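Local coordinates for protein alcohol dehydrogenase (Aeropyrum pernix, PDB 1H2B) that probably catalyses the NAD-dependent oxidation of alcohols as a zinc-containing alcohol dehydrogenase, here with cofactor, octanoic acid and zinc bound, at residues B[106-111]-B[118-123]; B[256-261]-B[273-278]; B[328-333]-B[350-355]. All blocks are in the same frame, centred on the assembly; numbering follows the deposited sequence. Where two conformers were deposited one is given.

Contact 1: B[106-111]-B[118-123]; sequences AVTDGT and GEDMHC. With ZN (zinc ion), chain K.
The side chains of Asp120 and Thr108 cross at about a right angle, the carboxylate OD2 of Asp120 standing 4.0 Å from Thr108 OG1. The segments are joined here by a water that donates to Asp120 OD2 at 2.8 Å and to Ala106 O. The second flat group, the carboxylate of Asp109, belongs to the structural-zinc lobe of the medium-chain alcohol dehydrogenases: its OD1 binds the zinc ion at 2.4 Å, alongside Cys112 and Cys115. From above the same carboxylate plane, 47° out of it, the N of Thr111 donates to Asp109 OD1 over 2.8 Å, closing an Asx turn. Metal and amide thus share one oxygen, while Asn125 donates to OD2, so the carboxylate is fixed at both oxygens.

Between these two acidic groups the segments meet by van der Waals contact, with no hydrogen bond between them. Thr108 has OG1 between its backbone N and carbonyl carbon (chi1 59°), which puts CG2 beside the backbone N and against the other segment. There CG2 lies 3.4 Å from the carbonyl O of Asp120 and 3.7 Å from CB of Cys123. Cys123, modelled in two conformers, is disulfide-bonded to Cys115, also a zinc ligand, which joins this segment to helix 113-116. OD2 of Asp120 also makes a salt bridge to Arg116 of the third subunit, while OD1 accepts from the backbone N of Tyr312. At the other end the bent chain of Met121 returns to place SD 4.0 Å from CB of Ala106.

Contact 2: B[256-261]-B[273-278]; sequences NVAMDF and YLLGRM. With NAJ (nicotinamide-adenine-dinucleotide (acidic form)), chain I.
Ala258 and Leu275 meet methyl to methyl, the CB of Ala258 lying 3.8 Å from CD2 of Leu275. The two segments belong to a beta-alpha-beta crossover of the Rossmann domain: strand 255-260 leads through helix 265-270 to the segment 273-278, after which the chain enters the neighbouring parallel strand 279-283. The CB of Ala258 points at the other segment. Leu275 does not start out that way; chi1 of -61° sets CG beside the backbone N, and from CG the CD2 branch reaches the strand, where it also sits 3.8 Å from the backbone N of Ala258. Leu274 does point toward the strand, and its CD1 approaches the same Ala258 CB less closely, at 4.3 Å. One small methyl therefore receives two leucine branches, and no hydrogen bond crosses between the segments. Ala258 instead bonds through its backbone to Arg280 and Ile282 in strand 279-283.

At the Asn256 end the side chain turns away, OD1 accepting from the backbone N of Tyr189, and a water bridges the two backbones: it donates to Asn256 O at 2.7 Å and, weakly, to Met278 O at 3.4 Å. The neighbouring Arg277 hydrogen-bonds to ND1 of His122 and to O of Met121, both of the second subunit. At the opposite end of the strand, the carbonyl O of Phe261 approaches the cofactor's C5D to 3.1 Å.

Contact 3: B[328-333]-B[350-355]; sequences RVEVDI and EVLGRA. With NAJ (nicotinamide-adenine-dinucleotide (acidic form)), chain I.
Glu330 and Arg354 open the parallel pairing of the two strands of a beta-alpha-beta unit whose helix is 339-347, the N of Arg354 donating to the O of Glu330 over 2.8 Å. The O of Arg354 then accepts from the N of Asp332, also at 2.8 Å. Backbone fit is tight here: CA of Val331 makes a CA-H...O contact of 3.2 Å with Arg354 O, and a side chain on Gly353 would collide with Glu330 O. Val329 CG1 lies against the arginine CB.

The Glu330 side is looser. Its chain crosses Leu352 obliquely, CG resting 3.6 Å from Leu352 O, while a water lies within donating distance of Glu330 OE2 and Leu352 O. Arg328 NH2 makes a 3.5 Å salt bridge to Glu330 OE1. On the sheet face shared by Asp332 and Ala355, Asp332 OD2 makes a salt bridge to Arg345.

In Arg354, chi1 of -169° sets CG anti to the backbone N, and further bends carry the guanidinium away from segment 328-333 to the cofactor, where NH1 donates to phosphate oxygen O1N over 2.7 Å. A leucine in its place would probably leave O1N without this charged donor and Glu80 without the salt-bridge mate it has in NE. The guanidinium thus links a phosphate to an acidic side chain and would be expected to offset both negative charges, while the arginine side chain packs against Cys54, a zinc ligand.

From the N terminus the three contacts follow in series; none nests in or crosses another. Contact 1 closes a loop round helix 113-116 in the GroES-like part of the chain, gathering the structural-zinc lobe. Contact 2 closes the excursion through helix 265-270 between strands 255-260 and 279-283 of the Rossmann sheet. Contact 3 closes a beta-alpha-beta unit over helix 339-347 and sets strand 331-335 beside strand 354-358, which itself pairs with strand 44-52 of the mixed sheet. Their centres stand 26 to 30 Å apart and none touches another. Contacts 2 and 3 are joined through the cofactor, which both reach, whereas contacts 1 and 2 each meet the second subunit.

Contact 1: B[106-111]-B[118-123]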
loop_
_atom_site.group_PDB
_atom_site.type_symbol
_atom_site.label_atom_id
_atom_site.label_comp_id
_atom_site.label_asym_id
_atom_site.label_seq_id
_atom_site.Cartn_x
_atom_site.Cartn_y
_atom_site.Cartn_z
ATOM N N ALA B 106 -26.622 -0.422 0.269
ATOM C CA ALA B 106 -26.646 0.879 -0.411
ATOM C C ALA B 106 -27.283 0.741 -1.786
ATOM O O ALA B 106 -27.058 -0.246 -2.485
ATOM C CB ALA B 106 -25.218 1.381 -0.607
ATOM N N VAL B 107 -28.120 1.696 -2.145
ATOM C CA VAL B 107 -28.665 1.788 -3.477
ATOM C C VAL B 107 -27.959 2.980 -4.129
ATOM O O VAL B 107 -28.121 4.125 -3.691
ATOM C CB VAL B 107 -30.212 1.998 -3.407
ATOM C CG1 VAL B 107 -30.734 2.417 -4.808
ATOM C CG2 VAL B 107 -30.890 0.734 -2.941
ATOM N N THR B 108 -27.150 2.716 -5.157
ATOM C CA THR B 108 -26.270 3.738 -5.746
ATOM C C THR B 108 -26.468 3.882 -7.262
ATOM O O THR B 108 -26.933 2.960 -7.896
ATOM C CB THR B 108 -24.774 3.391 -5.477
ATOM O OG1 THR B 108 -24.489 2.116 -6.046
ATOM C CG2 THR B 108 -24.514 3.182 -3.979
ATOM N N ASP B 109 -26.065 5.034 -7.815
ATOM C CA ASP B 109 -26.208 5.341 -9.265
ATOM C C ASP B 109 -25.183 4.678 -10.214
ATOM O O ASP B 109 -25.494 4.387 -11.386
ATOM C CB ASP B 109 -26.268 6.871 -9.518
ATOM C CG ASP B 109 -25.034 7.638 -8.983
ATOM O OD1 ASP B 109 -23.898 7.104 -9.016
ATOM O OD2 ASP B 109 -25.103 8.812 -8.531
ATOM N N GLY B 110 -23.974 4.435 -9.722
ATOM C CA GLY B 110 -22.910 3.921 -10.571
ATOM C C GLY B 110 -22.286 4.967 -11.495
ATOM O O GLY B 110 -21.424 4.640 -12.319
ATOM N N THR B 111 -22.697 6.231 -11.358
ATOM C CA THR B 111 -22.243 7.273 -12.299
ATOM C C THR B 111 -21.258 8.272 -11.697
ATOM O O THR B 111 -20.353 8.759 -12.391
ATOM C CB THR B 111 -23.442 8.025 -12.937
ATOM O OG1 THR B 111 -24.352 8.430 -11.912
ATOM C CG2 THR B 111 -24.273 7.078 -13.823
ATOM N N GLY B 118 -15.516 2.448 -7.189
ATOM C CA GLY B 118 -15.913 1.220 -6.530
ATOM C C GLY B 118 -16.281 1.366 -5.065
ATOM O O GLY B 118 -16.434 0.366 -4.378
ATOM N N GLU B 119 -16.409 2.589 -4.587
ATOM C CA GLU B 119 -16.722 2.788 -3.146
ATOM C C GLU B 119 -18.200 3.113 -2.951
ATOM O O GLU B 119 -18.582 4.293 -2.882
ATOM C CB GLU B 119 -15.827 3.866 -2.515
ATOM C CG GLU B 119 -14.359 3.436 -2.424
ATOM C CD GLU B 119 -14.069 2.400 -1.344
ATOM O OE1 GLU B 119 -14.958 1.627 -0.966
ATOM O OE2 GLU B 119 -12.908 2.342 -0.897
ATOM N N ASP B 120 -19.033 2.067 -2.895
ATOM C CA ASP B 120 -20.483 2.236 -2.867
ATOM C C ASP B 120 -20.932 3.143 -1.747
ATOM O O ASP B 120 -21.868 3.910 -1.938
ATOM C CB ASP B 120 -21.196 0.905 -2.680
ATOM C CG ASP B 120 -20.890 -0.090 -3.778
ATOM O OD1 ASP B 120 -19.707 -0.557 -3.899
ATOM O OD2 ASP B 120 -21.819 -0.477 -4.547
ATOM N N MET B 121 -20.268 3.068 -0.581
ATOM C CA MET B 121 -20.712 3.877 0.553
ATOM C C MET B 121 -20.431 5.348 0.407
ATOM O O MET B 121 -20.892 6.158 1.225
ATOM C CB MET B 121 -20.173 3.342 1.894
ATOM C CG MET B 121 -20.556 1.875 2.230
ATOM S SD MET B 121 -22.342 1.617 2.157
ATOM C CE MET B 121 -22.891 2.800 3.302
ATOM N N HIS B 122 -19.721 5.725 -0.663
ATOM C CA HIS B 122 -19.356 7.128 -0.825
ATOM C C HIS B 122 -19.969 7.718 -2.080
ATOM O O HIS B 122 -19.591 8.812 -2.540
ATOM C CB HIS B 122 -17.846 7.277 -0.735
ATOM C CG HIS B 122 -17.353 6.919 0.628
ATOM N ND1 HIS B 122 -17.618 7.685 1.740
ATOM C CD2 HIS B 122 -16.695 5.824 1.070
ATOM C CE1 HIS B 122 -17.132 7.081 2.818
ATOM N NE2 HIS B 122 -16.563 5.952 2.431
ATOM N N CYS B 123 -20.947 6.993 -2.608
ATOM C CA CYS B 123 -21.679 7.461 -3.761
ATOM C C CYS B 123 -22.509 8.701 -3.435
ATOM O O CYS B 123 -23.137 8.794 -2.393
ATOM C CB CYS B 123 -22.520 6.320 -4.324
ATOM S SG CYS B 123 -21.453 5.073 -5.073
HETATM ZN ZN ZN K . -22.487 7.022 -7.132
HETATM O O HOH W 1 -24.533 -0.570 -4.107
#

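Contact 2: B[256-261]-B[273-278]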
loop_
_atom_site.group_PDB
_atom_site.type_symbol
_atom_site.label_atom_id
_atom_site.label_comp_id
_atom_site.label_asym_id
_atom_site.label_seq_id
_atom_site.Cartn_x
_atom_site.Cartn_y
_atom_site.Cartn_z
ATOM N N ASN B 256 -1.523 -4.390 18.502
ATOM C CA ASN B 256 -1.226 -3.766 17.220
ATOM C C ASN B 256 -2.472 -3.151 16.586
ATOM O O ASN B 256 -2.402 -2.106 15.894
ATOM C CB ASN B 256 -0.629 -4.815 16.292
ATOM C CG ASN B 256 0.634 -5.417 16.867
ATOM O OD1 ASN B 256 0.625 -6.239 17.768
ATOM N ND2 ASN B 256 1.766 -4.936 16.351
ATOM N N VAL B 257 -3.615 -3.810 16.762
ATOM C CA VAL B 257 -4.897 -3.292 16.243
ATOM C C VAL B 257 -5.962 -3.578 17.305
ATOM O O VAL B 257 -5.972 -4.656 17.891
ATOM C CB VAL B 257 -5.337 -3.993 14.970
ATOM C CG1 VAL B 257 -6.735 -3.501 14.551
ATOM C CG2 VAL B 257 -4.361 -3.702 13.797
ATOM N N ALA B 258 -6.782 -2.561 17.603
ATOM C CA ALA B 258 -8.010 -2.800 18.381
ATOM C C ALA B 258 -9.179 -2.459 17.492
ATOM O O ALA B 258 -9.070 -1.562 16.660
ATOM C CB ALA B 258 -8.040 -1.923 19.623
ATOM N N MET B 259 -10.293 -3.180 17.656
ATOM C CA MET B 259 -11.462 -3.002 16.787
ATOM C C MET B 259 -12.656 -2.828 17.693
ATOM O O MET B 259 -12.973 -3.729 18.443
ATOM C CB MET B 259 -11.640 -4.245 15.888
ATOM C CG MET B 259 -10.356 -4.545 15.048
ATOM S SD MET B 259 -10.673 -5.856 13.914
ATOM C CE MET B 259 -11.600 -5.012 12.645
ATOM N N ASP B 260 -13.301 -1.650 17.651
ATOM C CA ASP B 260 -14.441 -1.425 18.538
ATOM C C ASP B 260 -15.721 -1.738 17.777
ATOM O O ASP B 260 -16.115 -0.957 16.890
ATOM C CB ASP B 260 -14.445 0.038 18.982
ATOM C CG ASP B 260 -15.541 0.322 19.973
ATOM O OD1 ASP B 260 -16.446 -0.523 20.113
ATOM O OD2 ASP B 260 -15.541 1.364 20.658
ATOM N N PHE B 261 -16.295 -2.919 18.069
ATOM C CA PHE B 261 -17.586 -3.337 17.509
ATOM C C PHE B 261 -18.722 -3.153 18.509
ATOM O O PHE B 261 -19.705 -3.900 18.480
ATOM C CB PHE B 261 -17.499 -4.825 17.061
ATOM C CG PHE B 261 -16.683 -5.020 15.841
ATOM C CD1 PHE B 261 -15.380 -5.527 15.901
ATOM C CD2 PHE B 261 -17.251 -4.774 14.597
ATOM C CE1 PHE B 261 -14.644 -5.766 14.697
ATOM C CE2 PHE B 261 -16.509 -4.965 13.394
ATOM C CZ PHE B 261 -15.202 -5.517 13.460
ATOM N N TYR B 273 -6.739 3.042 24.764
ATOM C CA TYR B 273 -5.708 2.744 25.733
ATOM C C TYR B 273 -5.224 1.301 25.592
ATOM O O TYR B 273 -4.247 0.931 26.279
ATOM C CB TYR B 273 -6.238 3.014 27.151
ATOM C CG TYR B 273 -6.356 4.494 27.406
ATOM C CD1 TYR B 273 -7.544 5.143 27.170
ATOM C CD2 TYR B 273 -5.259 5.230 27.801
ATOM C CE1 TYR B 273 -7.672 6.543 27.387
ATOM C CE2 TYR B 273 -5.363 6.647 28.000
ATOM C CZ TYR B 273 -6.568 7.254 27.774
ATOM O OH TYR B 273 -6.661 8.611 27.967
ATOM N N LEU B 274 -5.877 0.508 24.718
ATOM C CA LEU B 274 -5.356 -0.847 24.404
ATOM C C LEU B 274 -4.171 -0.822 23.438
ATOM O O LEU B 274 -3.426 -1.801 23.319
ATOM C CB LEU B 274 -6.448 -1.742 23.796
ATOM C CG LEU B 274 -7.744 -1.881 24.612
ATOM C CD1 LEU B 274 -8.773 -2.627 23.802
ATOM C CD2 LEU B 274 -7.400 -2.553 25.945
ATOM N N LEU B 275 -3.988 0.304 22.754
ATOM C CA LEU B 275 -3.052 0.339 21.630
ATOM C C LEU B 275 -1.589 0.419 22.043
ATOM O O LEU B 275 -1.187 1.202 22.926
ATOM C CB LEU B 275 -3.338 1.561 20.755
ATOM C CG LEU B 275 -4.739 1.598 20.126
ATOM C CD1 LEU B 275 -4.868 2.927 19.342
ATOM C CD2 LEU B 275 -5.069 0.391 19.207
ATOM N N GLY B 276 -0.787 -0.376 21.353
ATOM C CA GLY B 276 0.651 -0.261 21.477
ATOM C C GLY B 276 1.196 0.763 20.493
ATOM O O GLY B 276 0.434 1.471 19.820
ATOM N N ARG B 277 2.531 0.817 20.384
ATOM C CA ARG B 277 3.149 1.792 19.451
ATOM C C ARG B 277 2.788 1.504 18.008
ATOM O O ARG B 277 2.803 0.351 17.542
ATOM C CB ARG B 277 4.666 1.768 19.626
ATOM C CG ARG B 277 5.066 2.141 21.018
ATOM C CD ARG B 277 6.562 2.422 21.175
ATOM N NE ARG B 277 6.938 3.701 20.518
ATOM C CZ ARG B 277 6.710 4.930 20.969
ATOM N NH1 ARG B 277 6.122 5.152 22.136
ATOM N NH2 ARG B 277 7.155 5.966 20.252
ATOM N N MET B 278 2.430 2.568 17.288
ATOM C CA MET B 278 1.915 2.451 15.903
ATOM C C MET B 278 0.590 1.695 15.832
ATOM O O MET B 278 0.151 1.274 14.768
ATOM C CB MET B 278 2.944 1.904 14.916
ATOM C CG MET B 278 4.052 2.892 14.726
ATOM S SD MET B 278 5.227 2.410 13.422
ATOM C CE MET B 278 5.807 0.965 13.990
HETATM P PA NAJ I . -24.701 -5.969 19.234
HETATM O O1A NAJ I . -25.673 -5.374 20.215
HETATM O O2A NAJ I . -25.037 -7.308 18.557
HETATM O O5B NAJ I . -23.285 -6.278 19.903
HETATM C C5B NAJ I . -22.679 -5.398 20.861
HETATM C C4B NAJ I . -21.780 -6.307 21.682
HETATM O O4B NAJ I . -20.984 -5.452 22.527
HETATM C C3B NAJ I . -22.540 -7.308 22.551
HETATM O O3B NAJ I . -22.018 -8.640 22.413
HETATM C C2B NAJ I . -22.284 -6.690 23.918
HETATM O O2B NAJ I . -22.375 -7.623 25.006
HETATM C C1B NAJ I . -20.879 -6.086 23.794
HETATM N N9A NAJ I . -20.558 -5.055 24.780
HETATM C C8A NAJ I . -21.380 -4.108 25.406
HETATM N N7A NAJ I . -20.624 -3.331 26.228
HETATM C C5A NAJ I . -19.336 -3.776 26.143
HETATM C C6A NAJ I . -18.161 -3.386 26.737
HETATM N N6A NAJ I . -18.093 -2.402 27.645
HETATM N N1A NAJ I . -17.001 -4.017 26.370
HETATM C C2A NAJ I . -16.987 -5.076 25.480
HETATM N N3A NAJ I . -18.153 -5.469 24.921
HETATM C C4A NAJ I . -19.306 -4.830 25.254
HETATM O O3 NAJ I . -24.422 -4.835 18.156
HETATM P PN NAJ I . -24.100 -4.979 16.581
HETATM O O1N NAJ I . -25.340 -5.028 15.815
HETATM O O2N NAJ I . -23.074 -6.022 16.386
HETATM O O5D NAJ I . -23.513 -3.509 16.308
HETATM C C5D NAJ I . -22.268 -3.166 16.912
HETATM C C4D NAJ I . -22.036 -1.671 16.763
HETATM O O4D NAJ I . -21.713 -1.410 15.386
HETATM C C3D NAJ I . -23.271 -0.817 17.050
HETATM O O3D NAJ I . -22.825 0.473 17.506
HETATM C C2D NAJ I . -23.913 -0.667 15.663
HETATM O O2D NAJ I . -24.778 0.424 15.517
HETATM C C1D NAJ I . -22.622 -0.482 14.845
HETATM N N1N NAJ I . -22.685 -0.659 13.394
HETATM C C2N NAJ I . -21.749 0.018 12.669
HETATM C C3N NAJ I . -21.697 -0.145 11.295
HETATM C C7N NAJ I . -20.710 0.647 10.502
HETATM O O7N NAJ I . -20.795 0.488 9.170
HETATM N N7N NAJ I . -19.740 1.414 11.011
HETATM C C4N NAJ I . -22.584 -1.029 10.597
HETATM C C5N NAJ I . -23.408 -1.831 11.436
HETATM C C6N NAJ I . -23.475 -1.617 12.799
HETATM O O HOH W 2 -0.895 -1.726 13.668
#

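Contact 3: B[328-333]-B[350-355]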
loop_
_atom_site.group_PDB
_atom_site.type_symbol
_atom_site.label_atom_id
_atom_site.label_comp_id
_atom_site.label_asym_id
_atom_site.label_seq_id
_atom_site.Cartn_x
_atom_site.Cartn_y
_atom_site.Cartn_z
ATOM N N ARG B 328 -19.431 -18.471 9.327
ATOM C CA ARG B 328 -20.821 -18.819 9.559
ATOM C C ARG B 328 -21.398 -17.974 10.681
ATOM O O ARG B 328 -20.796 -17.833 11.730
ATOM C CB ARG B 328 -20.954 -20.295 9.916
ATOM C CG ARG B 328 -22.424 -20.704 10.038
ATOM C CD ARG B 328 -22.649 -22.148 10.523
ATOM N NE ARG B 328 -22.816 -22.209 11.979
ATOM C CZ ARG B 328 -23.838 -21.684 12.663
ATOM N NH1 ARG B 328 -24.830 -21.048 12.036
ATOM N NH2 ARG B 328 -23.864 -21.800 13.988
ATOM N N VAL B 329 -22.575 -17.417 10.444
ATOM C CA VAL B 329 -23.182 -16.505 11.396
ATOM C C VAL B 329 -23.994 -17.312 12.387
ATOM O O VAL B 329 -24.684 -18.253 12.011
ATOM C CB VAL B 329 -24.081 -15.438 10.697
ATOM C CG1 VAL B 329 -24.481 -14.345 11.661
ATOM C CG2 VAL B 329 -23.313 -14.783 9.521
ATOM N N GLU B 330 -23.854 -16.957 13.652
ATOM C CA GLU B 330 -24.695 -17.444 14.729
ATOM C C GLU B 330 -26.024 -16.680 14.699
ATOM O O GLU B 330 -26.072 -15.470 14.960
ATOM C CB GLU B 330 -23.935 -17.276 16.061
ATOM C CG GLU B 330 -24.731 -17.704 17.284
ATOM C CD GLU B 330 -24.940 -19.206 17.366
ATOM O OE1 GLU B 330 -24.002 -19.972 17.004
ATOM O OE2 GLU B 330 -26.053 -19.608 17.780
ATOM N N VAL B 331 -27.097 -17.391 14.334
ATOM C CA VAL B 331 -28.377 -16.726 14.129
ATOM C C VAL B 331 -29.450 -17.163 15.115
ATOM O O VAL B 331 -29.544 -18.327 15.482
ATOM C CB VAL B 331 -28.880 -16.813 12.641
ATOM C CG1 VAL B 331 -27.858 -16.169 11.690
ATOM C CG2 VAL B 331 -29.124 -18.244 12.228
ATOM N N ASP B 332 -30.247 -16.189 15.508
ATOM C CA ASP B 332 -31.404 -16.334 16.364
ATOM C C ASP B 332 -32.651 -15.945 15.519
ATOM O O ASP B 332 -32.945 -14.769 15.309
ATOM C CB ASP B 332 -31.164 -15.418 17.563
ATOM C CG ASP B 332 -32.286 -15.431 18.558
ATOM O OD1 ASP B 332 -32.931 -16.483 18.705
ATOM O OD2 ASP B 332 -32.617 -14.407 19.198
ATOM N N ILE B 333 -33.396 -16.957 15.054
ATOM C CA ILE B 333 -34.479 -16.728 14.093
ATOM C C ILE B 333 -35.794 -16.478 14.790
ATOM O O ILE B 333 -36.183 -17.252 15.691
ATOM C CB ILE B 333 -34.630 -17.930 13.147
ATOM C CG1 ILE B 333 -33.335 -18.149 12.361
ATOM C CG2 ILE B 333 -35.795 -17.708 12.181
ATOM C CD1 ILE B 333 -33.254 -19.447 11.637
ATOM N N GLU B 350 -29.117 -9.660 25.215
ATOM C CA GLU B 350 -29.624 -11.031 25.262
ATOM C C GLU B 350 -29.752 -11.769 23.940
ATOM O O GLU B 350 -30.416 -12.812 23.873
ATOM C CB GLU B 350 -30.976 -11.077 25.986
ATOM C CG GLU B 350 -30.914 -10.438 27.362
ATOM C CD GLU B 350 -32.206 -10.555 28.147
ATOM O OE1 GLU B 350 -33.301 -10.735 27.543
ATOM O OE2 GLU B 350 -32.107 -10.444 29.390
ATOM N N VAL B 351 -29.141 -11.243 22.878
ATOM C CA VAL B 351 -29.120 -11.950 21.603
ATOM C C VAL B 351 -27.722 -12.518 21.413
ATOM O O VAL B 351 -26.730 -11.772 21.350
ATOM C CB VAL B 351 -29.494 -11.011 20.424
ATOM C CG1 VAL B 351 -29.439 -11.760 19.098
ATOM C CG2 VAL B 351 -30.909 -10.400 20.651
ATOM N N LEU B 352 -27.641 -13.834 21.346
ATOM C CA LEU B 352 -26.389 -14.489 21.021
ATOM C C LEU B 352 -26.192 -14.474 19.492
ATOM O O LEU B 352 -26.911 -15.158 18.728
ATOM C CB LEU B 352 -26.338 -15.934 21.563
ATOM C CG LEU B 352 -24.957 -16.602 21.427
ATOM C CD1 LEU B 352 -24.022 -16.119 22.502
ATOM C CD2 LEU B 352 -25.097 -18.115 21.563
ATOM N N GLY B 353 -25.198 -13.704 19.049
ATOM C CA GLY B 353 -24.973 -13.533 17.609
ATOM C C GLY B 353 -25.931 -12.501 17.025
ATOM O O GLY B 353 -26.012 -11.393 17.514
ATOM N N ARG B 354 -26.695 -12.909 16.018
ATOM C CA ARG B 354 -27.549 -12.017 15.250
ATOM C C ARG B 354 -28.950 -12.558 15.164
ATOM O O ARG B 354 -29.139 -13.684 14.747
ATOM C CB ARG B 354 -26.961 -11.929 13.837
ATOM C CG ARG B 354 -27.546 -10.857 12.956
ATOM C CD ARG B 354 -27.512 -9.504 13.577
ATOM N NE ARG B 354 -27.148 -8.436 12.674
ATOM C CZ ARG B 354 -26.603 -7.303 13.102
ATOM N NH1 ARG B 354 -26.329 -7.126 14.401
ATOM N NH2 ARG B 354 -26.325 -6.354 12.225
ATOM N N ALA B 355 -29.913 -11.703 15.485
ATOM C CA ALA B 355 -31.312 -12.052 15.297
ATOM C C ALA B 355 -31.684 -11.797 13.845
ATOM O O ALA B 355 -31.304 -10.766 13.265
ATOM C CB ALA B 355 -32.166 -11.254 16.230
HETATM P PA NAJ I . -24.701 -5.969 19.234
HETATM O O1A NAJ I . -25.673 -5.374 20.215
HETATM O O2A NAJ I . -25.037 -7.308 18.557
HETATM O O5B NAJ I . -23.285 -6.278 19.903
HETATM C C5B NAJ I . -22.679 -5.398 20.861
HETATM C C4B NAJ I . -21.780 -6.307 21.682
HETATM O O4B NAJ I . -20.984 -5.452 22.527
HETATM C C3B NAJ I . -22.540 -7.308 22.551
HETATM O O3B NAJ I . -22.018 -8.640 22.413
HETATM C C2B NAJ I . -22.284 -6.690 23.918
HETATM O O2B NAJ I . -22.375 -7.623 25.006
HETATM C C1B NAJ I . -20.879 -6.086 23.794
HETATM N N9A NAJ I . -20.558 -5.055 24.780
HETATM C C8A NAJ I . -21.380 -4.108 25.406
HETATM N N7A NAJ I . -20.624 -3.331 26.228
HETATM C C5A NAJ I . -19.336 -3.776 26.143
HETATM C C6A NAJ I . -18.161 -3.386 26.737
HETATM N N6A NAJ I . -18.093 -2.402 27.645
HETATM N N1A NAJ I . -17.001 -4.017 26.370
HETATM C C2A NAJ I . -16.987 -5.076 25.480
HETATM N N3A NAJ I . -18.153 -5.469 24.921
HETATM C C4A NAJ I . -19.306 -4.830 25.254
HETATM O O3 NAJ I . -24.422 -4.835 18.156
HETATM P PN NAJ I . -24.100 -4.979 16.581
HETATM O O1N NAJ I . -25.340 -5.028 15.815
HETATM O O2N NAJ I . -23.074 -6.022 16.386
HETATM O O5D NAJ I . -23.513 -3.509 16.308
HETATM C C5D NAJ I . -22.268 -3.166 16.912
HETATM C C4D NAJ I . -22.036 -1.671 16.763
HETATM O O4D NAJ I . -21.713 -1.410 15.386
HETATM C C3D NAJ I . -23.271 -0.817 17.050
HETATM O O3D NAJ I . -22.825 0.473 17.506
HETATM C C2D NAJ I . -23.913 -0.667 15.663
HETATM O O2D NAJ I . -24.778 0.424 15.517
HETATM C C1D NAJ I . -22.622 -0.482 14.845
HETATM N N1N NAJ I . -22.685 -0.659 13.394
HETATM C C2N NAJ I . -21.749 0.018 12.669
HETATM C C3N NAJ I . -21.697 -0.145 11.295
HETATM C C7N NAJ I . -20.710 0.647 10.502
HETATM O O7N NAJ I . -20.795 0.488 9.170
HETATM N N7N NAJ I . -19.740 1.414 11.011
HETATM C C4N NAJ I . -22.584 -1.029 10.597
HETATM C C5N NAJ I . -23.408 -1.831 11.436
HETATM C C6N NAJ I . -23.475 -1.617 12.799
HETATM O O HOH W 3 -28.036 -17.567 18.510
#